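Local coordinates for virulent strain associated lipoprotein (Borreliella spielmanii A14S, PDB 6FZZ) that is an outer surface lipoprotein of the PFam54 family whose exact role is not established, though the related BBE31 of Borrelia burgdorferi can bind glutathione, at residues D21-I26 with D131-L136; L25-N30 with H125-K130; K93-I98 with Q164-Y169; L101-E106 with K182-V187. All blocks are in the same frame, centred on the assembly; numbering follows the deposited sequence.

Contact 1: residues D21-I26 with D131-L136; sequences DLRNLI and DNLNKL
Arg23 reaches from helix 15-41 across to segment 131-136, and its guanidinium carries the polar half of the contact. With CG anti to the carbonyl carbon (chi1 -76°) and the chain extended from there to NE, the side chain spans the gap between helix and loop. Its strongest partner lies just before the segment, where NH2 is hydrogen-bonded to the carbonyl oxygen of Lys130, the secure polar link here. A water accepts a hydrogen bond from Asn134 N at 2.8 Å and donates a weak one to Asp131 O; it also lies implausibly close to Arg23 NH2, and that leg is doubtful. The side chains of Arg23 and Asp131 cross at about a right angle, their flat groups turned 50° apart. Asp131 OD1 is 3.8 Å from Arg23 NE but sits off the guanidinium plane, so charge attraction alone accounts for this long salt bridge.

The apolar half centres on Leu133, whose CD1 meets Ile26 CD1 tip to tip at 4.1 Å and lies 4.3 Å from Leu22 CG. Leu133 belongs to a short 3-10 turn, which Leu136 N closes by bonding to Leu133 O.

The contact thus packs the loop between helices 105-126 and 138-170 against a predicted coiled-coil stretch of helix 15-41. Leu133 also touches Leu144 and Leu136 touches Leu141 on helix 138-170, while Lys15 bonds to Leu136 O.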
loop_
_atom_site.group_PDB
_atom_site.type_symbol
_atom_site.label_atom_id
_atom_site.label_comp_id
_atom_site.label_asym_id
_atom_site.label_seq_id
_atom_site.Cartn_x
_atom_site.Cartn_y
_atom_site.Cartn_z
ATOM N N ASP A 21 2.118 -18.427 -15.090
ATOM C CA ASP A 21 1.238 -17.706 -14.171
ATOM C C ASP A 21 2.058 -16.601 -13.393
ATOM O O ASP A 21 1.625 -15.525 -13.047
ATOM C CB ASP A 21 0.735 -18.663 -13.117
ATOM C CG ASP A 21 -0.324 -19.590 -13.605
ATOM O OD1 ASP A 21 -1.037 -19.301 -14.617
ATOM O OD2 ASP A 21 -0.453 -20.612 -12.907
ATOM N N LEU A 22 3.282 -16.949 -13.139
ATOM C CA LEU A 22 4.170 -16.120 -12.356
ATOM C C LEU A 22 4.673 -14.941 -13.179
ATOM O O LEU A 22 4.674 -13.791 -12.701
ATOM C CB LEU A 22 5.242 -17.065 -11.853
ATOM C CG LEU A 22 6.056 -16.863 -10.612
ATOM C CD1 LEU A 22 5.335 -16.141 -9.482
ATOM C CD2 LEU A 22 6.579 -18.236 -10.216
ATOM N N ARG A 23 4.975 -15.161 -14.464
ATOM C CA ARG A 23 5.241 -14.018 -15.326
ATOM C C ARG A 23 4.057 -13.154 -15.463
ATOM O O ARG A 23 4.187 -11.945 -15.465
ATOM C CB ARG A 23 5.744 -14.389 -16.756
ATOM C CG ARG A 23 7.166 -14.815 -16.777
ATOM C CD ARG A 23 7.593 -15.386 -18.143
ATOM N NE ARG A 23 8.926 -15.700 -17.818
ATOM C CZ ARG A 23 9.520 -16.871 -17.870
ATOM N NH1 ARG A 23 9.008 -17.929 -18.501
ATOM N NH2 ARG A 23 10.740 -16.904 -17.375
ATOM N N ASN A 24 2.890 -13.736 -15.613
ATOM C CA ASN A 24 1.684 -12.924 -15.675
ATOM C C ASN A 24 1.498 -12.064 -14.423
ATOM O O ASN A 24 1.159 -10.879 -14.503
ATOM C CB ASN A 24 0.443 -13.817 -15.890
ATOM C CG ASN A 24 0.216 -14.078 -17.357
ATOM O OD1 ASN A 24 -0.071 -13.146 -18.116
ATOM N ND2 ASN A 24 0.443 -15.293 -17.787
ATOM N N LEU A 25 1.643 -12.671 -13.266
ATOM C CA LEU A 25 1.502 -11.903 -11.993
ATOM C C LEU A 25 2.507 -10.729 -11.873
ATOM O O LEU A 25 2.159 -9.605 -11.492
ATOM C CB LEU A 25 1.714 -12.857 -10.820
ATOM C CG LEU A 25 0.541 -13.762 -10.478
ATOM C CD1 LEU A 25 0.984 -14.973 -9.628
ATOM C CD2 LEU A 25 -0.499 -12.905 -9.730
ATOM N N ILE A 26 3.763 -11.044 -12.170
ATOM C CA ILE A 26 4.878 -10.127 -12.045
ATOM C C ILE A 26 4.730 -9.025 -13.084
ATOM O O ILE A 26 4.834 -7.818 -12.764
ATOM C CB ILE A 26 6.227 -10.849 -12.166
ATOM C CG1 ILE A 26 6.390 -11.783 -10.964
ATOM C CG2 ILE A 26 7.347 -9.867 -12.348
ATOM C CD1 ILE A 26 7.513 -12.782 -11.151
ATOM N N ASP A 131 12.690 -13.419 -16.595
ATOM C CA ASP A 131 13.029 -14.328 -17.706
ATOM C C ASP A 131 13.963 -15.418 -17.296
ATOM O O ASP A 131 14.251 -16.328 -18.070
ATOM C CB ASP A 131 13.515 -13.525 -18.901
ATOM C CG ASP A 131 12.418 -12.634 -19.440
ATOM O OD1 ASP A 131 11.213 -12.972 -19.276
ATOM O OD2 ASP A 131 12.740 -11.578 -19.997
ATOM N N ASN A 132 14.343 -15.394 -16.025
ATOM C CA ASN A 132 15.247 -16.328 -15.447
ATOM C C ASN A 132 14.587 -17.289 -14.528
ATOM O O ASN A 132 15.313 -18.012 -13.860
ATOM C CB ASN A 132 16.305 -15.610 -14.603
ATOM C CG ASN A 132 17.172 -14.705 -15.415
ATOM O OD1 ASN A 132 18.381 -14.865 -15.426
ATOM N ND2 ASN A 132 16.567 -13.715 -16.077
ATOM N N LEU A 133 13.244 -17.269 -14.443
ATOM C CA LEU A 133 12.516 -18.126 -13.532
ATOM C C LEU A 133 12.736 -19.540 -13.851
ATOM O O LEU A 133 12.577 -20.374 -12.950
ATOM C CB LEU A 133 11.012 -17.828 -13.463
ATOM C CG LEU A 133 10.659 -16.449 -12.843
ATOM C CD1 LEU A 133 9.281 -15.905 -13.223
ATOM C CD2 LEU A 133 10.812 -16.532 -11.324
ATOM N N ASN A 134 13.133 -19.857 -15.095
ATOM C CA ASN A 134 13.295 -21.288 -15.446
ATOM C C ASN A 134 14.476 -21.942 -14.679
ATOM O O ASN A 134 14.537 -23.169 -14.566
ATOM C CB ASN A 134 13.408 -21.519 -16.981
ATOM C CG ASN A 134 14.608 -20.822 -17.612
ATOM O OD1 ASN A 134 15.676 -20.628 -16.991
ATOM N ND2 ASN A 134 14.448 -20.439 -18.854
ATOM N N LYS A 135 15.391 -21.152 -14.119
ATOM C CA LYS A 135 16.437 -21.785 -13.252
ATOM C C LYS A 135 15.884 -22.390 -11.955
ATOM O O LYS A 135 16.573 -23.182 -11.298
ATOM C CB LYS A 135 17.576 -20.806 -12.960
ATOM C CG LYS A 135 18.240 -20.294 -14.221
ATOM C CD LYS A 135 19.139 -19.139 -13.858
ATOM C CE LYS A 135 20.095 -18.777 -14.989
ATOM N NZ LYS A 135 21.140 -17.830 -14.503
ATOM N N LEU A 136 14.636 -22.071 -11.587
ATOM C CA LEU A 136 14.074 -22.613 -10.365
ATOM C C LEU A 136 13.443 -23.968 -10.612
ATOM O O LEU A 136 12.883 -24.244 -11.679
ATOM C CB LEU A 136 13.050 -21.651 -9.681
ATOM C CG LEU A 136 13.549 -20.239 -9.324
ATOM C CD1 LEU A 136 12.351 -19.369 -8.925
ATOM C CD2 LEU A 136 14.581 -20.295 -8.196
HETATM O O HOH W 1 12.663 -18.363 -17.364
#

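Contact 2: residues L25-N30 with H125-K130; sequences LIEKAN and HLYPKK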
loop_
_atom_site.group_PDB
_atom_site.type_symbol
_atom_site.label_atom_id
_atom_site.label_comp_id
_atom_site.label_asym_id
_atom_site.label_seq_id
_atom_site.Cartn_x
_atom_site.Cartn_y
_atom_site.Cartn_z
ATOM N N LEU A 25 1.643 -12.671 -13.266
ATOM C CA LEU A 25 1.502 -11.903 -11.993
ATOM C C LEU A 25 2.507 -10.729 -11.873
ATOM O O LEU A 25 2.159 -9.605 -11.492
ATOM C CB LEU A 25 1.714 -12.857 -10.820
ATOM C CG LEU A 25 0.541 -13.762 -10.478
ATOM C CD1 LEU A 25 0.984 -14.973 -9.628
ATOM C CD2 LEU A 25 -0.499 -12.905 -9.730
ATOM N N ILE A 26 3.763 -11.044 -12.170
ATOM C CA ILE A 26 4.878 -10.127 -12.045
ATOM C C ILE A 26 4.730 -9.025 -13.084
ATOM O O ILE A 26 4.834 -7.818 -12.764
ATOM C CB ILE A 26 6.227 -10.849 -12.166
ATOM C CG1 ILE A 26 6.390 -11.783 -10.964
ATOM C CG2 ILE A 26 7.347 -9.867 -12.348
ATOM C CD1 ILE A 26 7.513 -12.782 -11.151
ATOM N N GLU A 27 4.394 -9.414 -14.321
ATOM C CA GLU A 27 4.246 -8.395 -15.348
ATOM C C GLU A 27 3.064 -7.522 -15.064
ATOM O O GLU A 27 3.122 -6.314 -15.262
ATOM C CB GLU A 27 4.307 -8.995 -16.798
ATOM C CG GLU A 27 5.659 -9.718 -17.017
ATOM C CD GLU A 27 5.974 -10.073 -18.491
ATOM O OE1 GLU A 27 5.611 -9.240 -19.357
ATOM O OE2 GLU A 27 6.593 -11.159 -18.784
ATOM N N LYS A 28 1.980 -8.073 -14.541
ATOM C CA LYS A 28 0.819 -7.274 -14.272
ATOM C C LYS A 28 1.013 -6.311 -13.049
ATOM O O LYS A 28 0.516 -5.151 -13.020
ATOM C CB LYS A 28 -0.362 -8.217 -14.036
ATOM C CG LYS A 28 -1.546 -7.656 -13.237
ATOM C CD LYS A 28 -2.332 -6.586 -13.984
ATOM C CE LYS A 28 -3.652 -6.346 -13.273
ATOM N NZ LYS A 28 -4.314 -5.090 -13.713
ATOM N N ALA A 29 1.737 -6.795 -12.047
ATOM C CA ALA A 29 2.081 -5.962 -10.866
ATOM C C ALA A 29 2.971 -4.764 -11.263
ATOM O O ALA A 29 2.800 -3.622 -10.731
ATOM C CB ALA A 29 2.807 -6.809 -9.829
ATOM N N ASN A 30 3.887 -5.053 -12.159
ATOM C CA ASN A 30 4.763 -4.020 -12.719
ATOM C C ASN A 30 4.008 -2.937 -13.493
ATOM O O ASN A 30 4.251 -1.705 -13.314
ATOM C CB ASN A 30 5.908 -4.606 -13.536
ATOM C CG ASN A 30 6.963 -3.550 -13.876
ATOM O OD1 ASN A 30 7.597 -3.037 -12.984
ATOM N ND2 ASN A 30 7.058 -3.162 -15.134
ATOM N N HIS A 125 12.327 -6.215 -7.313
ATOM C CA HIS A 125 13.214 -7.320 -7.207
ATOM C C HIS A 125 12.988 -8.420 -8.246
ATOM O O HIS A 125 13.946 -9.035 -8.789
ATOM C CB HIS A 125 13.025 -7.947 -5.858
ATOM C CG HIS A 125 13.913 -9.084 -5.631
ATOM N ND1 HIS A 125 15.272 -8.934 -5.431
ATOM C CD2 HIS A 125 13.663 -10.405 -5.544
ATOM C CE1 HIS A 125 15.826 -10.120 -5.297
ATOM N NE2 HIS A 125 14.867 -11.024 -5.303
ATOM N N LEU A 126 11.728 -8.743 -8.470
ATOM C CA LEU A 126 11.400 -9.879 -9.335
ATOM C C LEU A 126 11.412 -9.553 -10.833
ATOM O O LEU A 126 11.770 -10.423 -11.675
ATOM C CB LEU A 126 10.016 -10.448 -8.920
ATOM C CG LEU A 126 9.902 -11.174 -7.581
ATOM C CD1 LEU A 126 8.458 -11.586 -7.301
ATOM C CD2 LEU A 126 10.734 -12.435 -7.569
ATOM N N TYR A 127 10.962 -8.351 -11.167
ATOM C CA TYR A 127 10.752 -7.921 -12.530
ATOM C C TYR A 127 12.001 -8.143 -13.433
ATOM O O TYR A 127 11.871 -8.843 -14.492
ATOM C CB TYR A 127 10.074 -6.558 -12.639
ATOM C CG TYR A 127 9.769 -6.207 -14.098
ATOM C CD1 TYR A 127 8.622 -6.697 -14.740
ATOM C CD2 TYR A 127 10.660 -5.438 -14.854
ATOM C CE1 TYR A 127 8.356 -6.417 -16.087
ATOM C CE2 TYR A 127 10.403 -5.147 -16.213
ATOM C CZ TYR A 127 9.241 -5.631 -16.822
ATOM O OH TYR A 127 9.020 -5.419 -18.170
ATOM N N PRO A 128 13.185 -7.715 -12.970
ATOM C CA PRO A 128 14.413 -7.851 -13.797
ATOM C C PRO A 128 14.826 -9.242 -13.934
ATOM O O PRO A 128 15.616 -9.560 -14.818
ATOM C CB PRO A 128 15.471 -7.041 -13.032
ATOM C CG PRO A 128 14.683 -6.130 -12.139
ATOM C CD PRO A 128 13.408 -6.832 -11.797
ATOM N N LYS A 129 14.340 -10.105 -13.042
ATOM C CA LYS A 129 14.695 -11.489 -13.059
ATOM C C LYS A 129 13.681 -12.462 -13.694
ATOM O O LYS A 129 13.860 -13.688 -13.638
ATOM C CB LYS A 129 14.923 -11.983 -11.614
ATOM C CG LYS A 129 15.903 -11.113 -10.813
ATOM C CD LYS A 129 15.876 -11.569 -9.374
ATOM C CE LYS A 129 16.942 -10.863 -8.523
ATOM N NZ LYS A 129 16.675 -9.403 -8.444
ATOM N N LYS A 130 12.613 -11.929 -14.238
ATOM C CA LYS A 130 11.469 -12.751 -14.550
ATOM C C LYS A 130 11.744 -13.744 -15.726
ATOM O O LYS A 130 11.083 -14.747 -15.847
ATOM C CB LYS A 130 10.309 -11.847 -14.921
ATOM C CG LYS A 130 10.463 -11.219 -16.264
ATOM C CD LYS A 130 9.470 -10.145 -16.547
ATOM C CE LYS A 130 9.483 -9.860 -18.054
ATOM N NZ LYS A 130 10.296 -8.689 -18.411
HETATM O O HOH W 2 5.974 -6.485 -18.627
#
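This is a mixed apolar and polar packing contact in which Ile26 and Asn30, on one face of helix 15-41, meet Leu126 and Tyr127 at the end of helix 105-126 and in the 3-10 turn that follows it. Ile26 divides its two branches between neighbouring residues: CD1 rests against Leu126 CB at 4.1 Å, and CG2 approaches Tyr127 CA at 3.9 Å and lies at the edge of the tyrosine ring.

One turn further along the helix, the Asn30 amide stacks on a face of the Tyr127 ring, the two planes 16° apart. Asn30 CG, anti to the backbone N (chi1 -169°), is thereby set against the ring, and ND2 sits 3.6 Å above the ring plane, displaced toward the rim.

Glu27 and Lys130 cross at about a right angle, with Glu27 OE2 3.3 Å from Lys130 CE. Lys130 bends at chi4 (-98°), and its NZ ends 4.5 Å from Glu27 OE2, beyond salt-bridge range. A water donates to Glu27 OE1 at 2.9 Å and is also hydrogen-bonded to Tyr127 OH, lying in the ring plane.

With no direct hydrogen bond between the segments, the contact rests mainly on packing and the amide-ring stack, supplemented by this water-mediated link and probably by a modest attraction between the opposite charges.

Contact 3: residues K93-I98 with Q164-Y169; sequences KRFSEI and QLLLDY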
loop_
_atom_site.group_PDB
_atom_site.type_symbol
_atom_site.label_atom_id
_atom_site.label_comp_id
_atom_site.label_asym_id
_atom_site.label_seq_id
_atom_site.Cartn_x
_atom_site.Cartn_y
_atom_site.Cartn_z
ATOM N N LYS A 93 -9.509 12.629 -0.954
ATOM C CA LYS A 93 -9.567 13.802 -0.081
ATOM C C LYS A 93 -10.410 13.425 1.148
ATOM O O LYS A 93 -10.104 13.782 2.254
ATOM C CB LYS A 93 -10.202 15.015 -0.834
ATOM C CG LYS A 93 -10.567 16.165 0.125
ATOM C CD LYS A 93 -11.639 17.117 -0.410
ATOM C CE LYS A 93 -11.412 17.513 -1.858
ATOM N NZ LYS A 93 -12.205 18.727 -2.218
ATOM N N ARG A 94 -11.493 12.709 0.941
ATOM C CA ARG A 94 -12.347 12.320 2.048
ATOM C C ARG A 94 -11.632 11.351 2.988
ATOM O O ARG A 94 -11.755 11.479 4.179
ATOM C CB ARG A 94 -13.629 11.695 1.509
ATOM C CG ARG A 94 -14.561 11.074 2.522
ATOM C CD ARG A 94 -14.870 11.884 3.771
ATOM N NE ARG A 94 -15.436 13.205 3.507
ATOM C CZ ARG A 94 -15.840 14.044 4.461
ATOM N NH1 ARG A 94 -15.742 13.705 5.744
ATOM N NH2 ARG A 94 -16.344 15.228 4.136
ATOM N N PHE A 95 -10.902 10.378 2.442
ATOM C CA PHE A 95 -10.108 9.514 3.283
ATOM C C PHE A 95 -9.183 10.318 4.193
ATOM O O PHE A 95 -9.073 10.077 5.398
ATOM C CB PHE A 95 -9.276 8.544 2.431
ATOM C CG PHE A 95 -8.504 7.527 3.246
ATOM C CD1 PHE A 95 -9.154 6.451 3.850
ATOM C CD2 PHE A 95 -7.126 7.654 3.408
ATOM C CE1 PHE A 95 -8.408 5.539 4.611
ATOM C CE2 PHE A 95 -6.402 6.733 4.145
ATOM C CZ PHE A 95 -7.034 5.677 4.706
ATOM N N SER A 96 -8.478 11.266 3.593
ATOM C CA SER A 96 -7.543 12.086 4.359
ATOM C C SER A 96 -8.262 12.844 5.484
ATOM O O SER A 96 -7.785 12.901 6.633
ATOM C CB SER A 96 -6.801 13.018 3.386
ATOM O OG SER A 96 -6.044 13.988 4.026
ATOM N N GLU A 97 -9.372 13.501 5.121
ATOM C CA GLU A 97 -10.239 14.179 6.076
ATOM C C GLU A 97 -10.627 13.290 7.255
ATOM O O GLU A 97 -10.476 13.727 8.435
ATOM C CB GLU A 97 -11.505 14.728 5.365
ATOM C CG GLU A 97 -11.127 15.807 4.362
ATOM C CD GLU A 97 -12.331 16.303 3.537
ATOM O OE1 GLU A 97 -13.391 15.630 3.548
ATOM O OE2 GLU A 97 -12.199 17.348 2.855
ATOM N N ILE A 98 -11.040 12.044 6.976
ATOM C CA ILE A 98 -11.497 11.133 8.027
ATOM C C ILE A 98 -10.354 10.758 8.974
ATOM O O ILE A 98 -10.520 10.779 10.169
ATOM C CB ILE A 98 -12.088 9.822 7.474
ATOM C CG1 ILE A 98 -13.413 10.075 6.777
ATOM C CG2 ILE A 98 -12.343 8.810 8.566
ATOM C CD1 ILE A 98 -13.717 8.951 5.823
ATOM N N GLN A 164 -14.209 0.396 2.690
ATOM C CA GLN A 164 -15.301 0.252 3.636
ATOM C C GLN A 164 -15.367 1.398 4.670
ATOM O O GLN A 164 -16.441 1.875 5.032
ATOM C CB GLN A 164 -15.178 -1.086 4.353
ATOM C CG GLN A 164 -16.305 -1.410 5.307
ATOM C CD GLN A 164 -17.595 -1.725 4.532
ATOM O OE1 GLN A 164 -17.570 -2.503 3.577
ATOM N NE2 GLN A 164 -18.695 -1.102 4.915
ATOM N N LEU A 165 -14.227 1.836 5.171
ATOM C CA LEU A 165 -14.239 2.982 6.061
ATOM C C LEU A 165 -14.983 4.111 5.420
ATOM O O LEU A 165 -15.793 4.803 6.087
ATOM C CB LEU A 165 -12.819 3.431 6.419
ATOM C CG LEU A 165 -12.732 4.706 7.284
ATOM C CD1 LEU A 165 -13.449 4.562 8.610
ATOM C CD2 LEU A 165 -11.257 5.147 7.471
ATOM N N LEU A 166 -14.670 4.401 4.165
ATOM C CA LEU A 166 -15.366 5.537 3.497
ATOM C C LEU A 166 -16.895 5.324 3.466
ATOM O O LEU A 166 -17.655 6.251 3.681
ATOM C CB LEU A 166 -14.896 5.734 2.065
ATOM C CG LEU A 166 -13.447 6.165 1.933
ATOM C CD1 LEU A 166 -13.146 6.172 0.451
ATOM C CD2 LEU A 166 -13.286 7.538 2.542
ATOM N N LEU A 167 -17.330 4.092 3.288
ATOM C CA LEU A 167 -18.796 3.819 3.259
ATOM C C LEU A 167 -19.395 3.915 4.647
ATOM O O LEU A 167 -20.468 4.505 4.817
ATOM C CB LEU A 167 -19.073 2.433 2.676
ATOM C CG LEU A 167 -18.533 2.148 1.253
ATOM C CD1 LEU A 167 -19.052 0.811 0.713
ATOM C CD2 LEU A 167 -18.873 3.236 0.263
ATOM N N ASP A 168 -18.706 3.331 5.639
ATOM C CA ASP A 168 -19.166 3.360 7.028
ATOM C C ASP A 168 -19.300 4.732 7.568
ATOM O O ASP A 168 -20.205 5.015 8.397
ATOM C CB ASP A 168 -18.243 2.570 7.945
ATOM C CG ASP A 168 -18.377 1.071 7.709
ATOM O OD1 ASP A 168 -19.363 0.712 7.072
ATOM O OD2 ASP A 168 -17.525 0.273 8.113
ATOM N N TYR A 169 -18.339 5.579 7.197
ATOM C CA TYR A 169 -18.402 6.986 7.575
ATOM C C TYR A 169 -19.594 7.787 6.964
ATOM O O TYR A 169 -20.343 8.500 7.672
ATOM C CB TYR A 169 -17.097 7.660 7.224
ATOM C CG TYR A 169 -17.014 9.019 7.816
ATOM C CD1 TYR A 169 -16.636 9.194 9.119
ATOM C CD2 TYR A 169 -17.307 10.150 7.050
ATOM C CE1 TYR A 169 -16.580 10.467 9.665
ATOM C CE2 TYR A 169 -17.282 11.413 7.600
ATOM C CZ TYR A 169 -16.923 11.556 8.913
ATOM O OH TYR A 169 -16.843 12.820 9.461
#
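Phe95 and Leu166 mark the closest backbone approach, at 6.6 Å between CA atoms, where segments 93-98 and 164-169 cross at 73° with their axes 10.3 Å apart. Ile98 is the central side chain. Its CG1 lies over the centre of the Tyr169 ring, 3.9 Å from the centroid and 11° off the normal, a CH-pi contact. From the same side chain, CD1 packs on Leu166 CD2 at 3.6 Å, and CG2 meets Leu165 CD2. Leu166 CD2 also packs against N and CB of Phe95, near the edge of its ring, and Phe95 CE1 touches Leu165 CD2.

At the margin, Arg94 is bent at chi2 and chi3, and its NH1 lies 3.3 Å from Tyr169 CE2. Arg94 NH2 pairs with Glu97 OE1 at 3.0 Å, a purely ionic link to an oxygen far from the guanidinium plane.

This is apolar interhelical packing in the buried part of the helical bundle, joining helix 89-102 to the C-terminal part of helix 138-170. Leu183 of helix 180-209 touches both Ile98 and Tyr169, and Met87 touches both Phe95 and Leu166.

Contact 4: residues L101-E106 with K182-V187; sequences LANEVE and KLKLHV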
loop_
_atom_site.group_PDB
_atom_site.type_symbol
_atom_site.label_atom_id
_atom_site.label_comp_id
_atom_site.label_asym_id
_atom_site.label_seq_id
_atom_site.Cartn_x
_atom_site.Cartn_y
_atom_site.Cartn_z
ATOM N N LEU A 101 -9.437 13.840 11.100
ATOM C CA LEU A 101 -10.471 13.934 12.146
ATOM C C LEU A 101 -10.307 12.927 13.275
ATOM O O LEU A 101 -10.509 13.262 14.420
ATOM C CB LEU A 101 -11.839 13.793 11.554
ATOM C CG LEU A 101 -12.268 15.046 10.841
ATOM C CD1 LEU A 101 -13.545 14.731 10.052
ATOM C CD2 LEU A 101 -12.462 16.199 11.839
ATOM N N ALA A 102 -9.919 11.697 12.951
ATOM C CA ALA A 102 -9.572 10.682 13.968
ATOM C C ALA A 102 -8.257 10.966 14.664
ATOM O O ALA A 102 -7.937 10.294 15.659
ATOM C CB ALA A 102 -9.498 9.285 13.317
ATOM N N ASN A 103 -7.467 11.875 14.102
ATOM C CA ASN A 103 -6.073 12.178 14.546
ATOM C C ASN A 103 -5.123 10.943 14.576
ATOM O O ASN A 103 -4.439 10.637 15.578
ATOM C CB ASN A 103 -6.089 12.901 15.867
ATOM C CG ASN A 103 -4.751 13.506 16.210
ATOM O OD1 ASN A 103 -4.088 14.131 15.368
ATOM N ND2 ASN A 103 -4.349 13.343 17.441
ATOM N N GLU A 104 -5.102 10.205 13.461
ATOM C CA GLU A 104 -4.288 8.982 13.396
ATOM C C GLU A 104 -3.529 8.985 12.088
ATOM O O GLU A 104 -3.317 7.905 11.519
ATOM C CB GLU A 104 -5.172 7.715 13.490
ATOM C CG GLU A 104 -5.824 7.429 14.851
ATOM C CD GLU A 104 -4.773 7.221 15.943
ATOM O OE1 GLU A 104 -3.593 6.892 15.626
ATOM O OE2 GLU A 104 -5.085 7.508 17.122
ATOM N N VAL A 105 -3.084 10.177 11.636
ATOM C CA VAL A 105 -2.387 10.262 10.353
ATOM C C VAL A 105 -1.152 9.363 10.344
ATOM O O VAL A 105 -0.940 8.559 9.427
ATOM C CB VAL A 105 -2.057 11.699 9.973
ATOM C CG1 VAL A 105 -1.156 11.726 8.720
ATOM C CG2 VAL A 105 -3.341 12.482 9.685
ATOM N N GLU A 106 -0.337 9.493 11.382
ATOM C CA GLU A 106 0.918 8.735 11.448
ATOM C C GLU A 106 0.773 7.258 11.420
ATOM O O GLU A 106 1.439 6.580 10.620
ATOM C CB GLU A 106 1.736 9.149 12.683
ATOM C CG GLU A 106 2.300 10.543 12.527
ATOM C CD GLU A 106 3.175 10.948 13.733
ATOM O OE1 GLU A 106 3.361 10.119 14.679
ATOM O OE2 GLU A 106 3.691 12.087 13.710
ATOM N N LYS A 182 -16.159 7.458 18.843
ATOM C CA LYS A 182 -16.426 6.240 18.111
ATOM C C LYS A 182 -15.556 6.121 16.845
ATOM O O LYS A 182 -15.063 5.040 16.555
ATOM C CB LYS A 182 -17.906 6.153 17.703
ATOM C CG LYS A 182 -18.890 6.138 18.878
ATOM C CD LYS A 182 -19.441 4.738 19.136
ATOM C CE LYS A 182 -20.965 4.718 19.204
ATOM N NZ LYS A 182 -21.563 5.501 20.331
ATOM N N LEU A 183 -15.423 7.197 16.064
ATOM C CA LEU A 183 -14.462 7.179 14.952
ATOM C C LEU A 183 -13.064 6.772 15.414
ATOM O O LEU A 183 -12.405 5.952 14.788
ATOM C CB LEU A 183 -14.371 8.538 14.272
ATOM C CG LEU A 183 -13.476 8.594 13.015
ATOM C CD1 LEU A 183 -13.998 7.697 11.928
ATOM C CD2 LEU A 183 -13.399 10.036 12.562
ATOM N N LYS A 184 -12.577 7.467 16.429
ATOM C CA LYS A 184 -11.282 7.212 16.984
ATOM C C LYS A 184 -11.069 5.771 17.394
ATOM O O LYS A 184 -10.043 5.141 17.028
ATOM C CB LYS A 184 -11.093 8.101 18.207
ATOM C CG LYS A 184 -9.790 7.865 18.962
ATOM C CD LYS A 184 -8.599 8.310 18.138
ATOM C CE LYS A 184 -7.666 9.228 18.909
ATOM N NZ LYS A 184 -6.555 9.676 17.996
ATOM N N LEU A 185 -11.989 5.224 18.179
ATOM C CA LEU A 185 -11.916 3.791 18.516
ATOM C C LEU A 185 -11.886 2.873 17.283
ATOM O O LEU A 185 -11.092 1.927 17.212
ATOM C CB LEU A 185 -13.108 3.360 19.383
ATOM C CG LEU A 185 -12.982 3.735 20.841
ATOM C CD1 LEU A 185 -14.345 3.728 21.553
ATOM C CD2 LEU A 185 -12.009 2.745 21.494
ATOM N N HIS A 186 -12.775 3.133 16.330
ATOM C CA HIS A 186 -12.827 2.356 15.097
ATOM C C HIS A 186 -11.529 2.515 14.282
ATOM O O HIS A 186 -10.978 1.546 13.774
ATOM C CB HIS A 186 -14.058 2.828 14.305
ATOM C CG HIS A 186 -14.242 2.132 12.996
ATOM N ND1 HIS A 186 -14.581 0.795 12.901
ATOM C CD2 HIS A 186 -14.178 2.588 11.729
ATOM C CE1 HIS A 186 -14.713 0.464 11.624
ATOM N NE2 HIS A 186 -14.455 1.532 10.896
ATOM N N VAL A 187 -11.050 3.734 14.126
ATOM C CA VAL A 187 -9.793 3.940 13.389
ATOM C C VAL A 187 -8.589 3.221 14.069
ATOM O O VAL A 187 -7.672 2.700 13.363
ATOM C CB VAL A 187 -9.565 5.413 13.083
ATOM C CG1 VAL A 187 -8.179 5.688 12.495
ATOM C CG2 VAL A 187 -10.599 5.847 12.044
HETATM O O HOH W 3 -5.150 11.409 19.827
#
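Lys184 NZ is bonded to both the backbone and a side chain of the junction at 101-106, donating to Ala102 O at 2.8 Å and to Glu104 OE2, also at 2.8 Å, the latter a salt bridge. The amine lies in the plane of the Ala102 carbonyl but meets the Glu104 carboxylate from above its plane. A water accepts from Lys184 NZ at 2.9 Å and from Asn103 ND2. The bend at chi2 (68°) places Lys184 CD 3.2 Å from Ala102 O.

Asn103, with positive phi, ends the preceding helix in a Schellman motif, and Glu104 occupies the N-cap position of the next; the lysine therefore binds where one helix gives way to another.

Beside this polar group, Ala102 CB packs on Val187 CG2 at 3.8 Å and on Leu183 CD2, while Glu104 CG lies 3.8 Å from Val187 CG1, the two side chains passing in opposite directions.

Helix 180-209 thus meets the junction of helices 89-102 and 105-126. Lys188 is a second salt-bridge partner of Glu104 OE2, and Tyr169 of helix 138-170 touches Leu101.

Overall arrangement
The four contacts form two pairs on opposite sides of the centre of this all-helical chain. Contacts 1 and 2, with centres about 8 Å apart, share Leu25 and Ile26 of helix 15-41 and join successive parts of the region from the end of helix 105-126 into the following loop. Contacts 3 and 4 have centres about 11 Å apart; both use helix 89-102, and they touch where Leu165 packs on His186. About 41 Å separates the centres of contacts 1 and 4. Two long helices bridge the pairs: helix 105-126 starts at contact 4 and ends at contact 2, and helix 138-170 runs from the contact 1 end to contact 3. The segments of the two pairs alternate along the sequence, interlocking distant parts of the chain in one helical bundle.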